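Local coordinates for sugar fermentation stimulation protein homolog (Pyrococcus furiosus, PDB 4DA2), which probably binds DNA and joins an OB fold to a nuclease-like PD-(D/E)xK domain that holds calcium ions in this crystal, at residues A[2-7]-A[221-226]; A[31-36]-A[62-67]; A[73-78]-A[177-182]. The protein carries 1 engineered substitution. One frame throughout, in Å; residues are numbered along the deposited sequence.

How the interactions relate
Three contacts join distant parts of one chain. Interaction 1 pairs strand 2-6 with strand 220-229, so an N-terminal strand joins a strand near the C-terminus in the large mixed sheet. The other two lie inside the loop it closes: interaction 2 comes first along the chain and closes before interaction 3 opens. Interaction 2 belongs to the OB fold, its centre about 25 Å from that of interaction 1. Strand 65-72 leads from it to strand 75-78, the next strand in the same sheet and one side of interaction 3. Interaction 3 joins the OB part to the nuclease-like part. It touches interaction 1, centres about 12 Å apart, through I221 against I78 and R224 beside the 177-182 loop.

Interaction 1 of 3, residues A[2-7]-A[221-226]; sequences MKLMEV and IIYRGE
The carbonyl oxygen of M2 receives the shortest backbone bond, 2.7 Å from Y223 N to M2 O. The CA-H of I222 also approaches M2 O. The return bond, M2 N to Y223 O, completes an antiparallel hydrogen-bonded pair. K3 and I222 follow as a non-hydrogen-bonded pair. L4 N donates to I221 O at 2.9 Å, and I221 N to M5 O. L4 and M5 both lie opposite I221, a classic beta bulge, which turns L4 out of the plain alternation.

The side chains of M2, M5, I221 and Y223 point to one face. M5 and I221 run side by side, with M5 CG 3.9 Å from I221 CB. M5 CG sits between the backbone N and the carbonyl carbon (chi1 50°), which brings it alongside I221. V7 CG2 meets the tip of the same isoleucine, 4.1 Å from I221 CD1. L4 CG packs on the stem of the tyrosine, 3.7 Å from Y223 CB. On the other face I222 CD1 rests against K3 CB. K3 NZ lies 2.6 Å from E6 OE2 in a salt bridge and makes another with E220.

Strand 2-6 pairs with strand 220-229 alone in the large mixed sheet, most of which lies in the nuclease-like PD-(D/E)xK part. Strand 220-229 also pairs with strands 183-186 and 207-215. Helix 81-93 covers L4, M5 and I221 through A87, I91 and L83.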
ATOM      1  N   MET A   2      12.152   8.099  -9.756  1.00 18.38           N
ATOM      2  CA  MET A   2      11.903   9.522  -9.584  1.00 19.95           C
ATOM      3  C   MET A   2      11.262   9.831  -8.228  1.00 29.88           C
ATOM      4  O   MET A   2      10.623   8.965  -7.617  1.00 23.30           O
ATOM      5  CB  MET A   2      11.097  10.102 -10.764  1.00 33.12           C
ATOM      6  CG  MET A   2       9.689   9.588 -10.950  1.00 52.57           C
ATOM      7  SD  MET A   2       9.061   9.935 -12.624  1.00 26.46           S
ATOM      8  CE  MET A   2       9.256  11.709 -12.723  1.00 38.46           C
ATOM      9  N   LYS A   3      11.464  11.052  -7.742  1.00 28.82           N
ATOM     10  CA  LYS A   3      10.917  11.456  -6.437  1.00 22.62           C
ATOM     11  C   LYS A   3       9.458  11.894  -6.501  1.00 33.50           C
ATOM     12  O   LYS A   3       9.082  12.636  -7.396  1.00 27.47           O
ATOM     13  CB  LYS A   3      11.788  12.561  -5.849  1.00 22.60           C
ATOM     14  CG  LYS A   3      11.218  13.198  -4.590  1.00 29.36           C
ATOM     15  CD  LYS A   3      12.303  13.852  -3.760  1.00 38.11           C
ATOM     16  CE  LYS A   3      12.591  15.252  -4.234  1.00 38.05           C
ATOM     17  NZ  LYS A   3      13.432  15.965  -3.243  1.00 38.13           N
ATOM     18  N   LEU A   4       8.642  11.433  -5.554  1.00 23.53           N
ATOM     19  CA  LEU A   4       7.233  11.810  -5.506  1.00 25.91           C
ATOM     20  C   LEU A   4       6.957  12.901  -4.495  1.00 25.24           C
ATOM     21  O   LEU A   4       6.150  13.799  -4.750  1.00 24.11           O
ATOM     22  CB  LEU A   4       6.341  10.620  -5.128  1.00 24.24           C
ATOM     23  CG  LEU A   4       6.199   9.453  -6.084  1.00 20.79           C
ATOM     24  CD1 LEU A   4       5.262   8.411  -5.505  1.00 18.02           C
ATOM     25  CD2 LEU A   4       5.727   9.923  -7.477  1.00 28.14           C
ATOM     26  N   MET A   5       7.572  12.771  -3.317  1.00 20.27           N
ATOM     27  CA  MET A   5       7.257  13.614  -2.171  1.00 18.65           C
ATOM     28  C   MET A   5       8.305  13.363  -1.063  1.00 14.40           C
ATOM     29  O   MET A   5       9.174  12.517  -1.217  1.00 23.81           O
ATOM     30  CB  MET A   5       5.858  13.316  -1.613  1.00 25.10           C
ATOM     31  CG  MET A   5       5.564  11.832  -1.342  1.00 26.21           C
ATOM     32  SD  MET A   5       3.942  11.511  -0.617  1.00 27.71           S
ATOM     33  CE  MET A   5       4.098  12.249   1.009  1.00 19.55           C
ATOM     34  N   GLU A   6       8.162  14.102   0.028  1.00 20.48           N
ATOM     35  CA  GLU A   6       9.063  14.022   1.170  1.00 24.13           C
ATOM     36  C   GLU A   6       8.259  13.990   2.449  1.00 27.12           C
ATOM     37  O   GLU A   6       7.241  14.677   2.575  1.00 33.30           O
ATOM     38  CB  GLU A   6       9.997  15.232   1.188  1.00 30.51           C
ATOM     39  CG  GLU A   6      10.883  15.352  -0.029  1.00 78.14           C
ATOM     40  CD  GLU A   6      11.582  16.693  -0.125  1.00 33.48           C
ATOM     41  OE1 GLU A   6      11.143  17.670   0.534  1.00 38.30           O
ATOM     42  OE2 GLU A   6      12.567  16.763  -0.877  1.00 43.07           O
ATOM     43  N   VAL A   7       8.733  13.199   3.402  1.00 23.85           N
ATOM     44  CA  VAL A   7       8.154  13.148   4.731  1.00 23.72           C
ATOM     45  C   VAL A   7       9.155  13.768   5.702  1.00 33.86           C
ATOM     46  O   VAL A   7      10.309  13.355   5.763  1.00 24.57           O
ATOM     47  CB  VAL A   7       7.854  11.695   5.135  1.00 19.69           C
ATOM     48  CG1 VAL A   7       7.449  11.596   6.608  1.00 32.06           C
ATOM     49  CG2 VAL A   7       6.779  11.115   4.231  1.00 17.94           C
ATOM     50  N   ILE A 221      10.455  10.063  -0.855  1.00 17.70           N
ATOM     51  CA  ILE A 221       9.720   8.888  -1.316  1.00 18.88           C
ATOM     52  C   ILE A 221       9.973   8.736  -2.815  1.00 21.41           C
ATOM     53  O   ILE A 221       9.800   9.674  -3.599  1.00 20.85           O
ATOM     54  CB  ILE A 221       8.215   8.954  -0.972  1.00 18.04           C
ATOM     55  CG1 ILE A 221       8.012   8.795   0.549  1.00 23.63           C
ATOM     56  CG2 ILE A 221       7.402   7.876  -1.761  1.00 17.59           C
ATOM     57  CD1 ILE A 221       6.563   8.671   0.964  1.00 19.76           C
ATOM     58  N   ILE A 222      10.429   7.550  -3.179  1.00 13.91           N
ATOM     59  CA  ILE A 222      10.943   7.285  -4.524  1.00 20.42           C
ATOM     60  C   ILE A 222      10.018   6.312  -5.267  1.00 15.08           C
ATOM     61  O   ILE A 222       9.698   5.224  -4.775  1.00 15.79           O
ATOM     62  CB  ILE A 222      12.406   6.713  -4.463  1.00 21.19           C
ATOM     63  CG1 ILE A 222      13.347   7.649  -3.679  1.00 22.93           C
ATOM     64  CG2 ILE A 222      12.969   6.444  -5.862  1.00 20.25           C
ATOM     65  CD1 ILE A 222      13.291   9.107  -4.130  1.00 19.29           C
ATOM     66  N   TYR A 223       9.632   6.685  -6.486  1.00 13.45           N
ATOM     67  CA  TYR A 223       8.811   5.821  -7.305  1.00 17.11           C
ATOM     68  C   TYR A 223       9.749   5.187  -8.318  1.00 16.02           C
ATOM     69  O   TYR A 223      10.347   5.900  -9.121  1.00 19.12           O
ATOM     70  CB  TYR A 223       7.703   6.659  -7.989  1.00 11.96           C
ATOM     71  CG  TYR A 223       6.957   5.929  -9.095  1.00 19.98           C
ATOM     72  CD1 TYR A 223       6.454   4.620  -8.905  1.00 16.06           C
ATOM     73  CD2 TYR A 223       6.764   6.533 -10.340  1.00 20.69           C
ATOM     74  CE1 TYR A 223       5.778   3.954  -9.922  1.00 23.21           C
ATOM     75  CE2 TYR A 223       6.075   5.861 -11.368  1.00 20.04           C
ATOM     76  CZ  TYR A 223       5.592   4.578 -11.146  1.00 23.51           C
ATOM     77  OH  TYR A 223       4.926   3.914 -12.159  1.00 21.40           O
ATOM     78  N   ARG A 224       9.898   3.858  -8.254  1.00 15.87           N
ATOM     79  CA  ARG A 224      10.847   3.137  -9.089  1.00 18.06           C
ATOM     80  C   ARG A 224      10.252   2.736 -10.457  1.00 17.10           C
ATOM     81  O   ARG A 224      10.993   2.370 -11.364  1.00 28.03           O
ATOM     82  CB  ARG A 224      11.433   1.923  -8.352  1.00 23.15           C
ATOM     83  CG  ARG A 224      12.295   2.263  -7.094  1.00 17.88           C
ATOM     84  CD  ARG A 224      13.122   1.029  -6.652  1.00 17.59           C
ATOM     85  NE  ARG A 224      12.286  -0.164  -6.525  1.00 20.24           N
ATOM     86  CZ  ARG A 224      11.479  -0.414  -5.496  1.00 23.77           C
ATOM     87  NH1 ARG A 224      11.417   0.428  -4.472  1.00 19.85           N
ATOM     88  NH2 ARG A 224      10.735  -1.514  -5.483  1.00 18.63           N
ATOM     89  N   GLY A 225       8.938   2.861 -10.600  1.00 20.31           N
ATOM     90  CA  GLY A 225       8.232   2.459 -11.813  1.00 21.76           C
ATOM     91  C   GLY A 225       7.353   1.246 -11.547  1.00 21.80           C
ATOM     92  O   GLY A 225       7.124   0.854 -10.377  1.00 19.75           O
ATOM     93  N   GLU A 226       6.887   0.609 -12.618  1.00 13.68           N
ATOM     94  CA  GLU A 226       6.022  -0.557 -12.432  1.00 17.78           C
ATOM     95  C   GLU A 226       6.796  -1.844 -12.168  1.00 16.53           C
ATOM     96  O   GLU A 226       7.947  -2.008 -12.592  1.00 18.71           O
ATOM     97  CB  GLU A 226       5.100  -0.766 -13.634  1.00 18.54           C
ATOM     98  CG  GLU A 226       4.096   0.333 -13.834  1.00 23.84           C
ATOM     99  CD  GLU A 226       3.190   0.062 -15.038  1.00 25.46           C
ATOM    100  OE1 GLU A 226       2.656  -1.078 -15.151  1.00 29.61           O
ATOM    101  OE2 GLU A 226       2.974   0.997 -15.832  1.00 26.90           O
TER

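Interaction 2 of 3, residues A[31-36]-A[62-67]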
ATOM      1  N   ARG A  31      12.914   7.463  25.327  1.00 21.42           N
ATOM      2  CA  ARG A  31      11.469   7.259  25.566  1.00 26.59           C
ATOM      3  C   ARG A  31      10.883   5.990  24.941  1.00 31.16           C
ATOM      4  O   ARG A  31      11.269   5.602  23.843  1.00 25.00           O
ATOM      5  CB  ARG A  31      10.679   8.487  25.085  1.00 31.10           C
ATOM      6  CG  ARG A  31      10.986   9.736  25.885  1.00 31.27           C
ATOM      7  CD  ARG A  31      10.224  10.958  25.388  1.00 32.74           C
ATOM      8  NE  ARG A  31      10.858  11.633  24.269  1.00 63.84           N
ATOM      9  CZ  ARG A  31      10.526  12.848  23.841  1.00 94.73           C
ATOM     10  NH1 ARG A  31       9.571  13.547  24.444  1.00 31.48           N
ATOM     11  NH2 ARG A  31      11.155  13.372  22.803  1.00 49.29           N
ATOM     12  N   ILE A  32       9.973   5.334  25.667  1.00 21.19           N
ATOM     13  CA  ILE A  32       9.061   4.362  25.067  1.00 22.06           C
ATOM     14  C   ILE A  32       7.784   5.080  24.631  1.00 29.04           C
ATOM     15  O   ILE A  32       7.121   5.728  25.448  1.00 23.56           O
ATOM     16  CB  ILE A  32       8.754   3.161  25.994  1.00 22.25           C
ATOM     17  CG1 ILE A  32      10.044   2.420  26.357  1.00 29.01           C
ATOM     18  CG2 ILE A  32       7.764   2.202  25.306  1.00 20.51           C
ATOM     19  CD1 ILE A  32       9.855   1.266  27.349  1.00 17.09           C
ATOM     20  N   GLU A  33       7.439   4.982  23.341  1.00 17.18           N
ATOM     21  CA  GLU A  33       6.320   5.752  22.820  1.00 15.75           C
ATOM     22  C   GLU A  33       5.296   4.878  22.113  1.00 19.71           C
ATOM     23  O   GLU A  33       5.648   3.922  21.445  1.00 23.27           O
ATOM     24  CB  GLU A  33       6.817   6.780  21.799  1.00 24.40           C
ATOM     25  CG  GLU A  33       7.677   7.886  22.385  1.00 20.58           C
ATOM     26  CD  GLU A  33       6.864   8.915  23.129  1.00 20.94           C
ATOM     27  OE1 GLU A  33       5.609   8.812  23.146  1.00 32.19           O
ATOM     28  OE2 GLU A  33       7.470   9.824  23.712  1.00 41.00           O
ATOM     29  N   ARG A  34       4.030   5.240  22.265  1.00 16.60           N
ATOM     30  CA  ARG A  34       2.936   4.630  21.501  1.00 32.94           C
ATOM     31  C   ARG A  34       2.945   5.153  20.056  1.00 33.06           C
ATOM     32  O   ARG A  34       2.982   6.360  19.837  1.00 18.98           O
ATOM     33  CB  ARG A  34       1.602   4.926  22.189  1.00 31.25           C
ATOM     34  CG  ARG A  34       0.505   3.921  21.918  1.00 32.40           C
ATOM     35  CD  ARG A  34      -0.741   4.252  22.728  1.00 20.03           C
ATOM     36  NE  ARG A  34      -1.870   3.403  22.416  1.00 47.68           N
ATOM     37  CZ  ARG A  34      -3.130   3.804  22.477  1.00 22.50           C
ATOM     38  NH1 ARG A  34      -3.410   5.060  22.797  1.00 45.82           N
ATOM     39  NH2 ARG A  34      -4.109   2.965  22.179  1.00103.67           N
ATOM     40  N   ALA A  35       2.935   4.242  19.074  1.00 19.02           N
ATOM     41  CA  ALA A  35       2.999   4.614  17.668  1.00 24.74           C
ATOM     42  C   ALA A  35       1.858   3.952  16.913  1.00 33.42           C
ATOM     43  O   ALA A  35       1.608   2.760  17.069  1.00 19.08           O
ATOM     44  CB  ALA A  35       4.365   4.188  17.064  1.00 19.10           C
ATOM     45  N   LEU A  36       1.149   4.739  16.113  1.00 15.71           N
ATOM     46  CA  LEU A  36       0.054   4.234  15.316  1.00 18.91           C
ATOM     47  C   LEU A  36       0.562   3.317  14.204  1.00 20.07           C
ATOM     48  O   LEU A  36       1.565   3.596  13.574  1.00 21.88           O
ATOM     49  CB  LEU A  36      -0.679   5.411  14.670  1.00 25.73           C
ATOM     50  CG  LEU A  36      -2.143   5.179  14.341  1.00 27.70           C
ATOM     51  CD1 LEU A  36      -2.956   5.069  15.628  1.00 31.83           C
ATOM     52  CD2 LEU A  36      -2.685   6.310  13.457  1.00 35.06           C
ATOM     53  N   LYS A  62      -5.279  10.891  19.427  1.00 32.59           N
ATOM     54  CA  LYS A  62      -5.044   9.805  20.385  1.00 36.98           C
ATOM     55  C   LYS A  62      -3.572   9.412  20.527  1.00 49.81           C
ATOM     56  O   LYS A  62      -3.091   9.185  21.641  1.00 75.05           O
ATOM     57  CB  LYS A  62      -5.915   8.576  20.074  1.00 44.23           C
ATOM     58  CG  LYS A  62      -5.962   7.573  21.222  1.00 43.93           C
ATOM     59  CD  LYS A  62      -6.966   6.451  20.989  1.00110.80           C
ATOM     60  CE  LYS A  62      -6.669   5.238  21.876  1.00 57.96           C
ATOM     61  NZ  LYS A  62      -6.629   5.548  23.337  1.00 60.65           N
ATOM     62  N   THR A  63      -2.866   9.340  19.405  1.00 39.99           N
ATOM     63  CA  THR A  63      -1.449   8.959  19.415  1.00 40.12           C
ATOM     64  C   THR A  63      -0.622  10.060  18.735  1.00 21.96           C
ATOM     65  O   THR A  63      -1.108  10.688  17.796  1.00 29.66           O
ATOM     66  CB  THR A  63      -1.243   7.575  18.758  1.00 64.25           C
ATOM     67  OG1 THR A  63      -1.592   7.642  17.370  1.00 60.59           O
ATOM     68  CG2 THR A  63      -2.136   6.533  19.439  1.00 37.90           C
ATOM     69  N   ARG A  64       0.589  10.298  19.241  1.00 31.31           N
ATOM     70  CA  ARG A  64       1.449  11.387  18.779  1.00 33.26           C
ATOM     71  C   ARG A  64       2.468  10.971  17.725  1.00 28.79           C
ATOM     72  O   ARG A  64       3.183  11.822  17.196  1.00 30.40           O
ATOM     73  CB  ARG A  64       2.212  12.029  19.947  1.00 27.28           C
ATOM     74  CG  ARG A  64       1.371  12.387  21.169  1.00 54.05           C
ATOM     75  CD  ARG A  64       1.870  13.642  21.918  1.00 66.17           C
ATOM     76  NE  ARG A  64       3.316  13.913  21.865  1.00149.04           N
ATOM     77  CZ  ARG A  64       4.275  13.144  22.387  1.00137.09           C
ATOM     78  NH1 ARG A  64       3.982  11.999  22.983  1.00 39.43           N
ATOM     79  NH2 ARG A  64       5.548  13.510  22.287  1.00 53.34           N
ATOM     80  N   TYR A  65       2.559   9.667  17.448  1.00 18.93           N
ATOM     81  CA  TYR A  65       3.493   9.188  16.424  1.00 16.36           C
ATOM     82  C   TYR A  65       2.844   8.189  15.501  1.00 18.16           C
ATOM     83  O   TYR A  65       1.966   7.448  15.911  1.00 19.02           O
ATOM     84  CB  TYR A  65       4.705   8.529  17.077  1.00 19.87           C
ATOM     85  CG  TYR A  65       5.548   9.487  17.862  1.00 21.19           C
ATOM     86  CD1 TYR A  65       6.613  10.159  17.256  1.00 18.34           C
ATOM     87  CD2 TYR A  65       5.277   9.738  19.206  1.00 32.22           C
ATOM     88  CE1 TYR A  65       7.395  11.052  17.987  1.00 33.80           C
ATOM     89  CE2 TYR A  65       6.054  10.626  19.936  1.00 38.74           C
ATOM     90  CZ  TYR A  65       7.109  11.276  19.320  1.00 38.05           C
ATOM     91  OH  TYR A  65       7.876  12.154  20.047  1.00 38.40           O
ATOM     92  N   ILE A  66       3.285   8.190  14.243  1.00 17.76           N
ATOM     93  CA  ILE A  66       2.892   7.160  13.284  1.00 17.23           C
ATOM     94  C   ILE A  66       4.142   6.351  12.928  1.00 17.68           C
ATOM     95  O   ILE A  66       5.194   6.926  12.592  1.00 13.66           O
ATOM     96  CB  ILE A  66       2.292   7.791  12.013  1.00 17.23           C
ATOM     97  CG1 ILE A  66       1.135   8.723  12.370  1.00 20.13           C
ATOM     98  CG2 ILE A  66       1.789   6.719  11.049  1.00 23.20           C
ATOM     99  CD1 ILE A  66       0.820   9.677  11.276  1.00 15.20           C
ATOM    100  N   LEU A  67       4.045   5.023  13.043  1.00 15.85           N
ATOM    101  CA  LEU A  67       5.127   4.155  12.570  1.00 18.16           C
ATOM    102  C   LEU A  67       4.964   3.970  11.051  1.00 13.68           C
ATOM    103  O   LEU A  67       4.066   3.241  10.600  1.00 23.23           O
ATOM    104  CB  LEU A  67       5.071   2.807  13.294  1.00 24.72           C
ATOM    105  CG  LEU A  67       6.044   1.685  12.910  1.00 19.17           C
ATOM    106  CD1 LEU A  67       7.497   2.163  13.056  1.00 14.09           C
ATOM    107  CD2 LEU A  67       5.751   0.478  13.793  1.00 29.27           C
TER
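E33 and Y65 cross at a slant, with the carboxylate plane turned 48° from the ring plane. E33 CD lies 3.7 Å from Y65 CE2. A bend at chi2 swings CD to this place. The same carboxylate comes to R64 at a slant, its plane 63° from the guanidinium, and E33 OE1 is 3.6 Å from R64 NH1 in a salt bridge. R31 adds a long, purely electrostatic link to E33. An alanine at E33 would probably leave the charge of R64 without this mate and open a gap beside the tyrosine ring.

Strands 31-36 and 65-72 pair in the parallel sense, though the axes of the short segments stand 61° apart. As third and fifth strands they close the five-stranded OB barrel. L36 holds both bonds: L36 N donates to Y65 O at 2.8 Å, and L67 N to L36 O at 2.9 Å. The L36 and T63 side chains cross at about a right angle, with L36 CD1 3.4 Å from T63 OG1, a hydroxyl buried without a polar partner. T63 CG2 lies over one face of the R34 guanidinium. K62 NZ, a like charge, lies at its edge. A35 CB packs against L67 CB.

Interaction 3 of 3, residues A[73-78]-A[177-182]; sequences HGKIAI and ALPNVS
One backbone hydrogen bond joins the two segments: I78 N donates to A177 O at 2.9 Å. The same oxygen receives a CA-H...O contact from A77 CA at 3.3 Å. A177 O thus meets two successive residues of strand 75-78.

Apolar contacts make up most of the rest. The methyl of A177 points at the strand, and A177 CB lies 3.8 Å from I78 CB. A77 CB touches one branch of L178, 3.7 Å from L178 CD2. K75 and P179 lie alongside but run in opposite senses, with P179 CB 3.9 Å from K75 CB. K75 CG lies beside the backbone N (chi1 -53°), also against P179 CB.

At the exposed end H73 CB meets N180 OD1 at 4.0 Å, a loose packing contact.

R138 and R224 hydrogen-bond to backbone oxygens of the 177-182 loop, R138 to P179 and N180, R224 to V181. The chemistry is that of a mainly apolar domain junction with a single backbone bond: the methyls of A77 and A177 and the ring of P179 are consistent with a close approach of the OB part to this loop of the nuclease-like part.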
ATOM      1  N   HIS A  73      17.161  -3.177   3.745  1.00 20.33           N
ATOM      2  CA  HIS A  73      18.262  -3.100   2.796  1.00 24.74           C
ATOM      3  C   HIS A  73      18.826  -1.681   2.613  1.00 22.29           C
ATOM      4  O   HIS A  73      19.187  -1.271   1.507  1.00 20.74           O
ATOM      5  CB  HIS A  73      17.857  -3.774   1.474  1.00 27.20           C
ATOM      6  CG  HIS A  73      17.486  -5.216   1.647  1.00 93.57           C
ATOM      7  ND1 HIS A  73      18.269  -6.103   2.359  1.00 60.19           N
ATOM      8  CD2 HIS A  73      16.403  -5.916   1.236  1.00 29.74           C
ATOM      9  CE1 HIS A  73      17.691  -7.291   2.367  1.00 57.54           C
ATOM     10  NE2 HIS A  73      16.559  -7.206   1.689  1.00 61.48           N
ATOM     11  N   GLY A  74      18.932  -0.949   3.717  1.00 23.12           N
ATOM     12  CA  GLY A  74      19.529   0.363   3.695  1.00 19.19           C
ATOM     13  C   GLY A  74      18.567   1.485   3.349  1.00 28.55           C
ATOM     14  O   GLY A  74      18.913   2.667   3.424  1.00 24.84           O
ATOM     15  N   LYS A  75      17.353   1.117   2.970  1.00 18.46           N
ATOM     16  CA  LYS A  75      16.323   2.093   2.631  1.00 16.18           C
ATOM     17  C   LYS A  75      15.208   1.871   3.654  1.00 18.80           C
ATOM     18  O   LYS A  75      15.432   1.235   4.719  1.00 16.95           O
ATOM     19  CB  LYS A  75      15.801   1.866   1.182  1.00 12.91           C
ATOM     20  CG  LYS A  75      16.857   1.812   0.048  1.00 40.40           C
ATOM     21  CD  LYS A  75      17.391   3.191  -0.324  1.00 29.10           C
ATOM     22  CE  LYS A  75      18.144   3.246  -1.687  1.00 28.82           C
ATOM     23  NZ  LYS A  75      19.400   2.419  -1.723  1.00 37.68           N
ATOM     24  N   ILE A  76      14.000   2.335   3.333  1.00 13.06           N
ATOM     25  CA  ILE A  76      12.849   2.140   4.218  1.00 15.16           C
ATOM     26  C   ILE A  76      11.666   1.517   3.464  1.00 16.26           C
ATOM     27  O   ILE A  76      11.244   2.074   2.444  1.00 12.34           O
ATOM     28  CB  ILE A  76      12.410   3.463   4.848  1.00 16.98           C
ATOM     29  CG1 ILE A  76      13.552   4.026   5.724  1.00 15.10           C
ATOM     30  CG2 ILE A  76      11.141   3.238   5.699  1.00 13.24           C
ATOM     31  CD1 ILE A  76      13.412   5.528   6.081  1.00 20.22           C
ATOM     32  N   ALA A  77      11.142   0.389   3.967  1.00 11.16           N
ATOM     33  CA  ALA A  77       9.892  -0.199   3.447  1.00 12.26           C
ATOM     34  C   ALA A  77       8.739   0.592   4.080  1.00 17.39           C
ATOM     35  O   ALA A  77       8.722   0.797   5.289  1.00 14.33           O
ATOM     36  CB  ALA A  77       9.795  -1.641   3.847  1.00 14.31           C
ATOM     37  N   ILE A  78       7.771   1.021   3.273  1.00 13.88           N
ATOM     38  CA  ILE A  78       6.674   1.825   3.807  1.00 12.40           C
ATOM     39  C   ILE A  78       5.525   0.874   4.117  1.00 13.90           C
ATOM     40  O   ILE A  78       4.878   0.325   3.196  1.00 15.26           O
ATOM     41  CB  ILE A  78       6.219   2.931   2.820  1.00 10.16           C
ATOM     42  CG1 ILE A  78       7.383   3.897   2.512  1.00 13.53           C
ATOM     43  CG2 ILE A  78       4.996   3.654   3.418  1.00 14.53           C
ATOM     44  CD1 ILE A  78       7.128   4.905   1.354  1.00 21.56           C
ATOM     45  N   ALA A 177       5.772  -1.195  -1.852  1.00 18.28           N
ATOM     46  CA  ALA A 177       6.566  -0.197  -1.138  1.00 14.33           C
ATOM     47  C   ALA A 177       7.766  -0.785  -0.387  1.00 12.26           C
ATOM     48  O   ALA A 177       8.025  -0.421   0.782  1.00 16.60           O
ATOM     49  CB  ALA A 177       5.680   0.612  -0.167  1.00 18.58           C
ATOM     50  N   LEU A 178       8.484  -1.694  -1.060  1.00 13.22           N
ATOM     51  CA  LEU A 178       9.724  -2.297  -0.561  1.00 14.08           C
ATOM     52  C   LEU A 178      10.828  -1.894  -1.515  1.00 14.27           C
ATOM     53  O   LEU A 178      10.601  -1.881  -2.717  1.00 17.89           O
ATOM     54  CB  LEU A 178       9.643  -3.836  -0.680  1.00 23.93           C
ATOM     55  CG  LEU A 178       8.696  -4.662   0.180  1.00 35.23           C
ATOM     56  CD1 LEU A 178       8.789  -6.096  -0.231  1.00 21.24           C
ATOM     57  CD2 LEU A 178       8.990  -4.521   1.661  1.00 29.81           C
ATOM     58  N   PRO A 179      12.036  -1.622  -0.998  1.00 16.27           N
ATOM     59  CA  PRO A 179      13.169  -1.471  -1.912  1.00 13.72           C
ATOM     60  C   PRO A 179      13.526  -2.841  -2.505  1.00 14.61           C
ATOM     61  O   PRO A 179      13.132  -3.895  -1.965  1.00 17.44           O
ATOM     62  CB  PRO A 179      14.304  -0.980  -0.988  1.00 22.37           C
ATOM     63  CG  PRO A 179      13.950  -1.588   0.368  1.00 20.59           C
ATOM     64  CD  PRO A 179      12.441  -1.527   0.424  1.00 24.58           C
ATOM     65  N   ASN A 180      14.241  -2.812  -3.623  1.00 15.53           N
ATOM     66  CA  ASN A 180      14.788  -4.011  -4.290  1.00 24.70           C
ATOM     67  C   ASN A 180      13.777  -5.120  -4.584  1.00 25.56           C
ATOM     68  O   ASN A 180      13.990  -6.284  -4.269  1.00 28.44           O
ATOM     69  CB  ASN A 180      16.006  -4.570  -3.529  1.00 26.63           C
ATOM     70  CG  ASN A 180      17.050  -3.509  -3.271  1.00 25.89           C
ATOM     71  OD1 ASN A 180      16.942  -2.750  -2.308  1.00 46.61           O
ATOM     72  ND2 ASN A 180      18.038  -3.407  -4.161  1.00 33.84           N
ATOM     73  N   VAL A 181      12.663  -4.741  -5.182  1.00 24.23           N
ATOM     74  CA  VAL A 181      11.765  -5.711  -5.763  1.00 18.59           C
ATOM     75  C   VAL A 181      11.502  -5.219  -7.171  1.00 17.81           C
ATOM     76  O   VAL A 181      11.546  -4.011  -7.422  1.00 15.09           O
ATOM     77  CB  VAL A 181      10.408  -5.857  -4.972  1.00 19.66           C
ATOM     78  CG1 VAL A 181      10.595  -6.636  -3.665  1.00 22.15           C
ATOM     79  CG2 VAL A 181       9.735  -4.494  -4.751  1.00 19.69           C
ATOM     80  N   SER A 182      11.296  -6.152  -8.100  1.00 16.47           N
ATOM     81  CA  SER A 182      11.081  -5.794  -9.507  1.00 21.19           C
ATOM     82  C   SER A 182       9.813  -6.410 -10.068  1.00 22.56           C
ATOM     83  O   SER A 182       9.431  -6.154 -11.233  1.00 19.50           O
ATOM     84  CB  SER A 182      12.259  -6.289 -10.358  1.00 16.77           C
ATOM     85  OG  SER A 182      12.396  -7.688 -10.162  1.00 16.59           O
TER